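Local coordinates for protein peptidoglycan N-acetylglucosamine deacetylase (Agathobacter rectalis, PDB 5JMU) that probably removes acetyl groups from the N-acetylglucosamine of peptidoglycan, as the zinc-dependent catalytic domain, of NodB type, of a longer membrane protein, at residues A[30-35]-A[59-63]; A[52-56]-A[77-81]; A[82-86]-A[115-119]; A[89-93]-A[135-140]. All coordinates share one frame; numbering follows the deposited sequence. Where two conformers were deposited one is given.

Contact 1. Residues A[30-35]-A[59-63]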
loop_
_atom_site.group_PDB
_atom_site.type_symbol
_atom_site.label_atom_id
_atom_site.label_comp_id
_atom_site.label_asym_id
_atom_site.label_seq_id
_atom_site.Cartn_x
_atom_site.Cartn_y
_atom_site.Cartn_z
ATOM N N PRO A 30 7.454 -6.930 4.409
ATOM C CA PRO A 30 6.982 -7.933 5.363
ATOM C C PRO A 30 7.737 -7.890 6.690
ATOM O O PRO A 30 8.810 -7.330 6.797
ATOM C CB PRO A 30 7.230 -9.261 4.632
ATOM C CG PRO A 30 8.385 -8.951 3.701
ATOM C CD PRO A 30 8.094 -7.532 3.216
ATOM N N GLY A 31 7.134 -8.481 7.708
ATOM C CA GLY A 31 7.748 -8.573 9.022
ATOM C C GLY A 31 7.135 -9.768 9.752
ATOM O O GLY A 31 6.475 -10.629 9.156
ATOM N N LYS A 32 7.343 -9.814 11.065
ATOM C CA LYS A 32 7.031 -11.003 11.862
ATOM C C LYS A 32 5.546 -11.294 11.959
ATOM O O LYS A 32 5.194 -12.424 12.283
ATOM C CB LYS A 32 7.636 -10.884 13.275
ATOM C CG LYS A 32 7.047 -9.812 14.107
ATOM C CD LYS A 32 7.725 -9.775 15.488
ATOM C CE LYS A 32 7.463 -11.038 16.282
ATOM N NZ LYS A 32 8.026 -10.920 17.682
ATOM N N TYR A 33 4.687 -10.294 11.702
ATOM C CA TYR A 33 3.248 -10.492 11.805
ATOM C C TYR A 33 2.575 -10.796 10.479
ATOM O O TYR A 33 1.360 -11.058 10.447
ATOM C CB TYR A 33 2.572 -9.248 12.446
ATOM C CG TYR A 33 3.285 -8.861 13.742
ATOM C CD1 TYR A 33 3.283 -9.713 14.823
ATOM C CD2 TYR A 33 4.005 -7.663 13.847
ATOM C CE1 TYR A 33 3.955 -9.396 15.984
ATOM C CE2 TYR A 33 4.672 -7.336 14.993
ATOM C CZ TYR A 33 4.639 -8.193 16.052
ATOM O OH TYR A 33 5.308 -7.883 17.209
ATOM N N THR A 34 3.331 -10.726 9.385
ATOM C CA THR A 34 2.761 -10.889 8.060
ATOM C C THR A 34 2.179 -12.279 7.817
ATOM O O THR A 34 1.100 -12.373 7.233
ATOM C CB THR A 34 3.824 -10.535 6.991
ATOM O OG1 THR A 34 4.230 -9.172 7.243
ATOM C CG2 THR A 34 3.240 -10.674 5.536
ATOM N N GLN A 35 2.874 -13.339 8.233
ATOM C CA GLN A 35 2.342 -14.677 8.034
ATOM C C GLN A 35 0.935 -14.811 8.670
ATOM O O GLN A 35 0.009 -15.336 8.060
ATOM C CB GLN A 35 3.291 -15.729 8.618
ATOM C CG GLN A 35 2.762 -17.151 8.547
ATOM C CD GLN A 35 2.576 -17.628 7.141
ATOM O OE1 GLN A 35 1.445 -17.840 6.683
ATOM N NE2 GLN A 35 3.677 -17.802 6.432
ATOM N N TYR A 59 12.334 -11.647 6.788
ATOM C CA TYR A 59 10.979 -12.064 6.362
ATOM C C TYR A 59 10.799 -11.884 4.867
ATOM O O TYR A 59 9.664 -11.850 4.351
ATOM C CB TYR A 59 9.912 -11.269 7.160
ATOM C CG TYR A 59 9.992 -11.683 8.590
ATOM C CD1 TYR A 59 9.363 -12.833 9.023
ATOM C CD2 TYR A 59 10.754 -10.967 9.498
ATOM C CE1 TYR A 59 9.469 -13.245 10.331
ATOM C CE2 TYR A 59 10.857 -11.376 10.806
ATOM C CZ TYR A 59 10.209 -12.503 11.215
ATOM O OH TYR A 59 10.330 -12.940 12.512
ATOM N N GLN A 60 11.904 -11.778 4.133
ATOM C CA GLN A 60 11.804 -11.451 2.702
ATOM C C GLN A 60 11.018 -12.504 1.880
ATOM O O GLN A 60 10.332 -12.155 0.900
ATOM C CB GLN A 60 13.194 -11.255 2.123
ATOM C CG GLN A 60 13.231 -10.408 0.875
ATOM C CD GLN A 60 14.606 -10.431 0.224
ATOM O OE1 GLN A 60 14.927 -11.356 -0.512
ATOM N NE2 GLN A 60 15.436 -9.434 0.523
ATOM N N ASN A 61 11.099 -13.773 2.296
ATOM C CA ASN A 61 10.346 -14.816 1.605
ATOM C C ASN A 61 8.839 -14.655 1.721
ATOM O O ASN A 61 8.098 -15.273 0.947
ATOM C CB ASN A 61 10.744 -16.179 2.137
ATOM C CG ASN A 61 10.431 -16.315 3.616
ATOM O OD1 ASN A 61 10.770 -15.424 4.409
ATOM N ND2 ASN A 61 9.760 -17.424 4.008
HETATM N N MSE A 62 8.369 -13.802 2.648
HETATM C CA MSE A 62 6.921 -13.528 2.686
HETATM C C MSE A 62 6.424 -12.808 1.460
HETATM O O MSE A 62 5.227 -12.867 1.159
HETATM C CB MSE A 62 6.532 -12.724 3.916
HETATM C CG MSE A 62 6.624 -13.477 5.222
HETATM SE SE MSE A 62 5.469 -15.068 5.294
HETATM C CE MSE A 62 6.669 -16.364 4.647
ATOM N N ILE A 63 7.324 -12.147 0.731
ATOM C CA ILE A 63 6.914 -11.501 -0.519
ATOM C C ILE A 63 6.495 -12.591 -1.528
ATOM O O ILE A 63 5.476 -12.457 -2.220
ATOM C CB ILE A 63 8.038 -10.650 -1.080
ATOM C CG1 ILE A 63 8.283 -9.486 -0.134
ATOM C CG2 ILE A 63 7.743 -10.186 -2.542
ATOM C CD1 ILE A 63 9.577 -8.678 -0.480
#

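Contact 2. Residues A[52-56]-A[77-81]. With ZN (zinc ion), chain C.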
loop_
_atom_site.group_PDB
_atom_site.type_symbol
_atom_site.label_atom_id
_atom_site.label_comp_id
_atom_site.label_asym_id
_atom_site.label_seq_id
_atom_site.Cartn_x
_atom_site.Cartn_y
_atom_site.Cartn_z
ATOM N N VAL A 52 5.622 -3.152 -0.223
ATOM C CA VAL A 52 6.683 -3.790 0.565
ATOM C C VAL A 52 8.016 -3.028 0.626
ATOM O O VAL A 52 8.289 -2.111 -0.180
ATOM C CB VAL A 52 6.930 -5.246 0.046
ATOM C CG1 VAL A 52 5.634 -6.081 0.223
ATOM C CG2 VAL A 52 7.367 -5.256 -1.405
ATOM N N THR A 53 8.829 -3.407 1.625
ATOM C CA THR A 53 10.121 -2.809 1.859
ATOM C C THR A 53 11.102 -3.937 2.087
ATOM O O THR A 53 10.680 -5.096 2.235
ATOM C CB THR A 53 10.172 -1.937 3.140
ATOM O OG1 THR A 53 10.095 -2.790 4.293
ATOM C CG2 THR A 53 9.084 -0.889 3.161
ATOM N N ASN A 54 12.376 -3.589 2.203
ATOM C CA ASN A 54 13.357 -4.559 2.642
ATOM C C ASN A 54 13.904 -4.214 4.029
ATOM O O ASN A 54 15.073 -4.485 4.350
ATOM C CB ASN A 54 14.483 -4.658 1.623
ATOM C CG ASN A 54 15.238 -5.962 1.753
ATOM O OD1 ASN A 54 14.638 -7.019 2.002
ATOM N ND2 ASN A 54 16.523 -5.893 1.601
ATOM N N THR A 55 13.033 -3.616 4.852
ATOM C CA THR A 55 13.446 -3.216 6.202
ATOM C C THR A 55 13.738 -4.414 7.116
ATOM O O THR A 55 14.565 -4.340 8.035
ATOM C CB THR A 55 12.351 -2.343 6.836
ATOM O OG1 THR A 55 12.268 -1.120 6.097
ATOM C CG2 THR A 55 12.712 -1.991 8.276
ATOM N N HIS A 56 13.049 -5.519 6.853
ATOM C CA HIS A 56 13.156 -6.719 7.694
ATOM C C HIS A 56 13.498 -7.891 6.815
ATOM O O HIS A 56 12.621 -8.718 6.547
ATOM C CB HIS A 56 11.847 -6.965 8.440
ATOM C CG HIS A 56 11.463 -5.838 9.346
ATOM N ND1 HIS A 56 10.456 -4.948 9.038
ATOM C CD2 HIS A 56 11.994 -5.421 10.521
ATOM C CE1 HIS A 56 10.366 -4.043 10.000
ATOM N NE2 HIS A 56 11.282 -4.314 10.914
ATOM N N SER A 77 9.363 0.860 -0.692
ATOM C CA SER A 77 10.749 1.342 -0.757
ATOM C C SER A 77 11.693 0.272 -0.229
ATOM O O SER A 77 11.356 -0.415 0.716
ATOM C CB SER A 77 10.902 2.629 0.086
ATOM O OG SER A 77 12.284 2.929 0.254
ATOM N N ALA A 78 12.857 0.106 -0.839
ATOM C CA ALA A 78 13.768 -0.892 -0.287
ATOM C C ALA A 78 14.255 -0.465 1.086
ATOM O O ALA A 78 14.197 -1.248 2.042
ATOM C CB ALA A 78 14.979 -1.148 -1.260
ATOM N N SER A 79 14.789 0.757 1.190
ATOM C CA SER A 79 15.351 1.217 2.443
ATOM C C SER A 79 14.365 1.871 3.398
ATOM O O SER A 79 14.619 1.874 4.612
ATOM C CB SER A 79 16.482 2.226 2.197
ATOM O OG SER A 79 15.931 3.428 1.666
ATOM N N HIS A 80 13.309 2.447 2.828
ATOM C CA HIS A 80 12.344 3.253 3.563
ATOM C C HIS A 80 13.061 4.319 4.390
ATOM O O HIS A 80 12.654 4.633 5.515
ATOM C CB HIS A 80 11.475 2.363 4.469
ATOM C CG HIS A 80 10.160 2.976 4.846
ATOM N ND1 HIS A 80 9.998 3.765 5.971
ATOM C CD2 HIS A 80 8.934 2.878 4.278
ATOM C CE1 HIS A 80 8.732 4.146 6.066
ATOM N NE2 HIS A 80 8.064 3.619 5.054
ATOM N N LYS A 81 14.135 4.882 3.841
ATOM C CA LYS A 81 14.825 5.973 4.500
ATOM C C LYS A 81 14.560 7.255 3.728
ATOM O O LYS A 81 15.071 7.439 2.601
ATOM C CB LYS A 81 16.327 5.703 4.601
ATOM C CG LYS A 81 16.698 4.600 5.584
ATOM C CD LYS A 81 18.195 4.354 5.536
ATOM C CE LYS A 81 18.575 3.048 6.222
ATOM N NZ LYS A 81 19.892 2.547 5.718
HETATM ZN ZN ZN C . 5.895 3.506 5.011
HETATM O O HOH W 1 3.844 3.587 5.148
HETATM O O HOH W 2 5.829 4.076 7.044
HETATM O O HOH W 3 5.817 5.626 4.550
#

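Contact 3. Residues A[82-86]-A[115-119]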
loop_
_atom_site.group_PDB
_atom_site.type_symbol
_atom_site.label_atom_id
_atom_site.label_comp_id
_atom_site.label_asym_id
_atom_site.label_seq_id
_atom_site.Cartn_x
_atom_site.Cartn_y
_atom_site.Cartn_z
ATOM N N TYR A 82 13.747 8.135 4.306
ATOM C CA TYR A 82 13.351 9.360 3.607
ATOM C C TYR A 82 14.583 10.172 3.230
ATOM O O TYR A 82 14.638 10.758 2.140
ATOM C CB TYR A 82 12.384 10.250 4.477
ATOM C CG TYR A 82 11.064 9.576 4.837
ATOM C CD1 TYR A 82 10.101 9.322 3.880
ATOM C CD2 TYR A 82 10.782 9.178 6.145
ATOM C CE1 TYR A 82 8.893 8.672 4.205
ATOM C CE2 TYR A 82 9.564 8.523 6.469
ATOM C CZ TYR A 82 8.623 8.279 5.493
ATOM O OH TYR A 82 7.425 7.610 5.776
ATOM N N ASN A 83 15.568 10.209 4.124
ATOM C CA ASN A 83 16.735 11.052 3.921
ATOM C C ASN A 83 17.714 10.503 2.909
ATOM O O ASN A 83 18.731 11.137 2.632
ATOM C CB ASN A 83 17.422 11.318 5.270
ATOM C CG ASN A 83 18.098 10.117 5.834
ATOM O OD1 ASN A 83 17.913 8.989 5.374
ATOM N ND2 ASN A 83 18.835 10.339 6.917
ATOM N N GLN A 84 17.383 9.340 2.349
ATOM C CA GLN A 84 18.176 8.736 1.292
ATOM C C GLN A 84 17.390 8.810 -0.007
ATOM O O GLN A 84 17.862 9.359 -1.004
ATOM C CB GLN A 84 18.529 7.284 1.616
ATOM C CG GLN A 84 19.349 7.122 2.895
ATOM C CD GLN A 84 19.999 5.754 3.038
ATOM O OE1 GLN A 84 19.751 4.832 2.261
ATOM N NE2 GLN A 84 20.863 5.628 4.036
ATOM N N ILE A 85 16.172 8.294 0.017
ATOM C CA ILE A 85 15.443 8.181 -1.236
ATOM C C ILE A 85 14.943 9.511 -1.793
ATOM O O ILE A 85 14.611 9.589 -2.994
ATOM C CB ILE A 85 14.241 7.189 -1.094
ATOM C CG1 ILE A 85 13.126 7.828 -0.224
ATOM C CG2 ILE A 85 14.761 5.865 -0.506
ATOM C CD1 ILE A 85 11.843 6.958 -0.050
ATOM N N TYR A 86 14.826 10.540 -0.952
ATOM C CA TYR A 86 14.263 11.778 -1.472
ATOM C C TYR A 86 15.333 12.869 -1.680
ATOM O O TYR A 86 15.006 14.060 -1.820
ATOM C CB TYR A 86 13.134 12.290 -0.561
ATOM C CG TYR A 86 11.835 11.488 -0.678
ATOM C CD1 TYR A 86 11.347 11.075 -1.920
ATOM C CD2 TYR A 86 11.068 11.183 0.479
ATOM C CE1 TYR A 86 10.163 10.360 -2.021
ATOM C CE2 TYR A 86 9.878 10.492 0.382
ATOM C CZ TYR A 86 9.423 10.117 -0.877
ATOM O OH TYR A 86 8.244 9.436 -1.061
ATOM N N ARG A 115 3.657 2.758 -3.848
ATOM C CA ARG A 115 3.134 3.777 -2.941
ATOM C C ARG A 115 4.334 4.550 -2.436
ATOM O O ARG A 115 5.221 3.974 -1.802
ATOM C CB ARG A 115 2.360 3.171 -1.781
ATOM C CG ARG A 115 1.950 4.283 -0.732
ATOM C CD ARG A 115 0.997 3.675 0.288
ATOM N NE ARG A 115 -0.326 3.452 -0.285
ATOM C CZ ARG A 115 -1.197 2.555 0.218
ATOM N NH1 ARG A 115 -0.840 1.791 1.259
ATOM N NH2 ARG A 115 -2.433 2.425 -0.302
ATOM N N PHE A 116 4.347 5.852 -2.679
ATOM C CA PHE A 116 5.438 6.675 -2.196
ATOM C C PHE A 116 5.486 6.671 -0.679
ATOM O O PHE A 116 4.435 6.813 -0.040
ATOM C CB PHE A 116 5.244 8.124 -2.642
ATOM C CG PHE A 116 5.412 8.355 -4.098
ATOM C CD1 PHE A 116 6.683 8.443 -4.695
ATOM C CD2 PHE A 116 4.284 8.493 -4.918
ATOM C CE1 PHE A 116 6.840 8.714 -6.066
ATOM C CE2 PHE A 116 4.436 8.744 -6.325
ATOM C CZ PHE A 116 5.711 8.847 -6.904
ATOM N N PRO A 117 6.692 6.549 -0.086
ATOM C CA PRO A 117 6.783 6.717 1.363
ATOM C C PRO A 117 6.307 8.113 1.770
ATOM O O PRO A 117 6.702 9.127 1.193
ATOM C CB PRO A 117 8.284 6.471 1.639
ATOM C CG PRO A 117 8.653 5.424 0.555
ATOM C CD PRO A 117 7.942 5.968 -0.672
ATOM N N GLY A 118 5.391 8.140 2.736
ATOM C CA GLY A 118 4.757 9.365 3.196
ATOM C C GLY A 118 3.546 9.753 2.345
ATOM O O GLY A 118 2.881 10.759 2.633
ATOM N N GLY A 119 3.257 8.972 1.301
ATOM C CA GLY A 119 2.217 9.319 0.327
ATOM C C GLY A 119 2.755 10.257 -0.750
ATOM O O GLY A 119 3.781 10.904 -0.539
HETATM O O HOH W 3 5.817 5.626 4.550
#

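Contact 4. Residues A[89-93]-A[135-140]. With MG (magnesium ion), chain D.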
loop_
_atom_site.group_PDB
_atom_site.type_symbol
_atom_site.label_atom_id
_atom_site.label_comp_id
_atom_site.label_asym_id
_atom_site.label_seq_id
_atom_site.Cartn_x
_atom_site.Cartn_y
_atom_site.Cartn_z
ATOM N N GLU A 89 16.005 12.549 -7.739
ATOM C CA GLU A 89 15.271 11.577 -8.554
ATOM C C GLU A 89 16.082 10.280 -8.731
ATOM O O GLU A 89 15.523 9.187 -8.686
ATOM C CB GLU A 89 14.986 12.181 -9.946
ATOM C CG GLU A 89 13.976 13.322 -9.908
ATOM C CD GLU A 89 14.043 14.232 -11.150
ATOM O OE1 GLU A 89 14.202 13.748 -12.372
ATOM O OE2 GLU A 89 13.875 15.441 -10.836
ATOM N N GLN A 90 17.378 10.423 -8.969
ATOM C CA GLN A 90 18.232 9.273 -9.194
ATOM C C GLN A 90 18.270 8.340 -7.969
ATOM O O GLN A 90 18.179 7.115 -8.115
ATOM C CB GLN A 90 19.625 9.765 -9.601
ATOM C CG GLN A 90 19.658 10.448 -11.008
ATOM C CD GLN A 90 19.131 11.924 -11.040
ATOM O OE1 GLN A 90 18.938 12.591 -9.983
ATOM N NE2 GLN A 90 18.920 12.438 -12.270
ATOM N N ALA A 91 18.397 8.924 -6.773
ATOM C CA ALA A 91 18.394 8.121 -5.546
ATOM C C ALA A 91 17.056 7.429 -5.335
ATOM O O ALA A 91 17.000 6.270 -4.919
ATOM C CB ALA A 91 18.726 9.030 -4.351
ATOM N N PHE A 92 15.957 8.116 -5.637
ATOM C CA PHE A 92 14.645 7.516 -5.485
ATOM C C PHE A 92 14.526 6.290 -6.364
ATOM O O PHE A 92 14.088 5.236 -5.888
ATOM C CB PHE A 92 13.547 8.519 -5.835
ATOM C CG PHE A 92 12.182 7.918 -5.728
ATOM C CD1 PHE A 92 11.602 7.816 -4.483
ATOM C CD2 PHE A 92 11.550 7.405 -6.854
ATOM C CE1 PHE A 92 10.346 7.220 -4.336
ATOM C CE2 PHE A 92 10.285 6.790 -6.736
ATOM C CZ PHE A 92 9.697 6.722 -5.492
ATOM N N PHE A 93 14.913 6.424 -7.636
ATOM C CA PHE A 93 14.716 5.293 -8.552
ATOM C C PHE A 93 15.745 4.210 -8.301
ATOM O O PHE A 93 15.421 3.043 -8.506
ATOM C CB PHE A 93 14.719 5.750 -10.022
ATOM C CG PHE A 93 13.414 6.378 -10.406
ATOM C CD1 PHE A 93 12.258 5.611 -10.425
ATOM C CD2 PHE A 93 13.315 7.755 -10.637
ATOM C CE1 PHE A 93 11.010 6.192 -10.742
ATOM C CE2 PHE A 93 12.088 8.335 -10.960
ATOM C CZ PHE A 93 10.945 7.562 -11.002
ATOM N N GLN A 135 8.245 16.212 -9.611
ATOM C CA GLN A 135 8.981 15.470 -10.651
ATOM C C GLN A 135 8.661 13.979 -10.590
ATOM O O GLN A 135 8.421 13.357 -11.626
ATOM C CB GLN A 135 10.493 15.646 -10.512
ATOM C CG GLN A 135 10.957 17.131 -10.696
ATOM C CD GLN A 135 10.473 17.755 -12.006
ATOM O OE1 GLN A 135 10.531 17.110 -13.071
ATOM N NE2 GLN A 135 9.989 18.994 -11.952
ATOM N N LEU A 136 8.709 13.391 -9.402
ATOM C CA LEU A 136 8.530 11.941 -9.346
ATOM C C LEU A 136 7.155 11.414 -9.782
ATOM O O LEU A 136 7.089 10.311 -10.351
ATOM C CB LEU A 136 8.800 11.420 -7.915
ATOM C CG LEU A 136 10.271 11.515 -7.480
ATOM C CD1 LEU A 136 10.388 11.067 -5.989
ATOM C CD2 LEU A 136 11.183 10.651 -8.417
ATOM N N VAL A 137 6.055 12.133 -9.549
ATOM C CA VAL A 137 4.766 11.595 -10.016
ATOM C C VAL A 137 4.812 11.559 -11.540
ATOM O O VAL A 137 4.259 10.637 -12.146
ATOM C CB VAL A 137 3.537 12.364 -9.495
ATOM C CG1 VAL A 137 3.439 12.186 -7.965
ATOM C CG2 VAL A 137 3.529 13.854 -9.906
ATOM N N ASN A 138 5.503 12.511 -12.141
ATOM C CA ASN A 138 5.638 12.461 -13.588
ATOM C C ASN A 138 6.628 11.372 -14.039
ATOM O O ASN A 138 6.343 10.640 -15.005
ATOM C CB ASN A 138 6.004 13.867 -14.089
ATOM C CG ASN A 138 4.795 14.840 -14.013
ATOM O OD1 ASN A 138 3.880 14.723 -14.834
ATOM N ND2 ASN A 138 4.778 15.784 -13.026
ATOM N N ASP A 139 7.736 11.214 -13.339
ATOM C CA ASP A 139 8.728 10.199 -13.733
ATOM C C ASP A 139 8.185 8.781 -13.554
ATOM O O ASP A 139 8.460 7.899 -14.389
ATOM C CB ASP A 139 10.017 10.373 -12.935
ATOM C CG ASP A 139 10.734 11.681 -13.267
ATOM O OD1 ASP A 139 10.735 12.063 -14.437
ATOM O OD2 ASP A 139 11.217 12.346 -12.337
ATOM N N VAL A 140 7.447 8.526 -12.478
ATOM C CA VAL A 140 6.898 7.201 -12.247
ATOM C C VAL A 140 5.926 6.855 -13.371
ATOM O O VAL A 140 5.922 5.752 -13.913
ATOM C CB VAL A 140 6.226 7.171 -10.836
ATOM C CG1 VAL A 140 5.264 6.010 -10.666
ATOM C CG2 VAL A 140 7.305 7.141 -9.761
HETATM MG MG MG D . 13.767 14.792 -14.308
HETATM O O HOH W 4 13.972 16.550 -13.159
HETATM O O HOH W 5 11.738 14.776 -13.771
HETATM O O HOH W 6 13.443 12.954 -15.219
#

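Contact 1. Residues A[30-35]-A[59-63]
Thr34, whose CG2 rests against the CB of Met62, has a hydroxyl held by two partners: Gly31 N donates to Thr34 OG1 at 3.0 Å with a nearly straight bond of 165°, and the same oxygen is hydrogen-bonded to Asp187. This pins the type I turn from Gly31 to Thr34, which leads into helix 34-43. Pro30, preceded by a cis peptide bond, closes the TFDDGP motif of the family, and its ring packs against Tyr59 O and the side chains of Met62 and Ile63. Its CG reaches to within 3.2 Å of Tyr59 O, an oxygen already bonded by Met62 N. The CB of Pro30 meets Met62 CB at 3.6 Å, while the CG and CD side faces Ile63 CG1. Met62 is a selenomethionine, bent at its second torsion (chi2 -60°), so the SE swings round to the CB of Gln35 and the two side chains cross at about a right angle. Tyr59 works differently. With its CG opposite the carbonyl carbon, the ring extends along the turn, and the peptide between Gly31 and Lys32 lies flat on one face. Lys32 CA stands 3.8 Å from the centre of the Tyr59 ring in a CH-pi contact, and Lys32 CB rests against the phenol oxygen. Ile63 also touches helix 89-107 beyond. No hydrogen bond crosses between the two segments: the bonds of Thr34 hold the 30-35 turn or lead out to Asp187, and cohesion between the segments comes from apolar and CH-pi packing.

Contact 2. Residues A[52-56]-A[77-81]
Asn54 N donates to Ala78 O at 3.0 Å, and one step back Ser77 N donates to Val52 O at 3.2 Å. These two bonds join the 52-54 backbone to that of 77-78. Between them Ser77 O finds no hydrogen-bond partner in the model; its near neighbour is Thr53 CA, at 2.9 Å in a CA-H...O contact. The hydroxyls are better served. Thr53 OG1 accepts from Thr55 N in an ST turn and is also hydrogen-bonded to Asp28 O. Ser77 OG takes His80 N at 2.8 Å and is bonded in turn to Asp95, whose carboxylate also receives the backbone N of Ala78 and of Ser79. Ser79 OG accepts from Lys81 N, a second ST turn, while Asn54 OD1 goes to Gln60. His80, with CG swung opposite its own backbone N (chi1 -158°), sends its ring past Thr53 CG2, which approaches His80 CD2 obliquely at 3.9 Å. NE2 of His80 binds the zinc ion at 2.2 Å. Three waters, Asp28 and His76 complete the six ligands, giving the Asp-His-His metal site and HxxxH motif characteristic of NodB-type deacetylases.

Contact 3. Residues A[82-86]-A[115-119]
The Tyr82 and Tyr86 rings both turn their edges to the 115-119 loop. At the rim of Tyr82, in the ring plane, lies Pro117 C, with Gly118 N near that plane as well; Pro117 CB comes in obliquely, 3.4 Å from Tyr82 CE1. Tyr86 carries Ile85 CG1 over the centre of one face, and Pro117 O sits in plane at its edge. There the phenol bonds the loop: Tyr86 OH donates to Pro117 O at 2.7 Å, in the carbonyl plane and on a lone pair. The same hydroxyl touches Phe116 CB and meets that ring obliquely. Ile85, lying on the Tyr86 ring, also reaches the proline. Its CG1 is wedged between backbone N and carbonyl carbon (chi1 72°), which carries CD1 to 3.6 Å from Pro117 CG. Water 3 bridges the two segments, 2.8 Å from Tyr82 OH and accepting from Gly118 N at 3.1 Å; it is also a zinc ligand, so the loop and Tyr82 both help to position a metal-bound water. The loop has the RxPxG pattern of the family and makes a type II turn, Gly119 N bonding back to Phe116 O, with Gly118 at positive phi. Around it, Pro117 leans on His76 and Ser77 of strand 72-77, and Arg115 O takes ND1 of the zinc ligand His76. The Phe116 side chain runs on into helix 132-142, touching Leu136 and Val140, while Tyr86 reaches Met133 of that same helix.

Contact 4. Residues A[89-93]-A[135-140]
A magnesium site sits at the outer end of a crossing between helices 89-107 and 132-142, whose local axes come within 11.2 Å at -51°. Glu89 OE1 binds the magnesium ion at 2.2 Å, and waters 4, 5 and 6 are further ligands. The opposite helix joins in through these waters: water 6 donates to Asp139 OD1, and water 5 is near both Gln135 OE1 and Asp139 OD2 and cannot satisfy every acceptor about it. Water 4 turns back to Glu89 OE2 at 2.6 Å, so both carboxylate oxygens of Glu89 are engaged. Away from the metal the packing is apolar. Leu136 meets two phenylalanines: CD1 stands over one face of Phe92, 3.8 Å from the ring centre in a CH-pi contact, while CD2 touches both rings, 3.6 Å from Phe93 CE2. Asp139 CB meets the edge of the Phe93 ring, its CE2 at 3.5 Å, and Val140 CG2 comes to that ring obliquely. Phe93 in turn carries Phe92 CD2 over the centre of one face and makes a cation-pi contact with Arg143. Two acceptors, Glu89 OE1 and Asp139 OD2, stand 3.3 Å apart with no bond between them; the nearby magnesium and its waters probably offset the repulsion of these carboxylates.

Overall arrangement
Contacts 2 and 3 touch each other and flank the zinc site, one giving His80, the other Tyr82 and Gly118, which hold a zinc-bound water. Contact 3 is buried; contacts 1, 2 and 4 are only partly so, and contact 4 lies farthest from the chain centre. Contacts 1 and 2 meet on the run helix 34-43, strand 49-53, helix 61-68, through Pro30 against Val52 and a probable Gln60-Asn54 hydrogen bond; contacts 3 and 4 meet on the successive helices 82-85 and 89-107 and through Phe116 on Phe92. Backbone hydrogen bonds join contact 2, a phenol bonds contact 3, and contacts 1 and 4 rely on apolar packing, with magnesium added at the surface in contact 4.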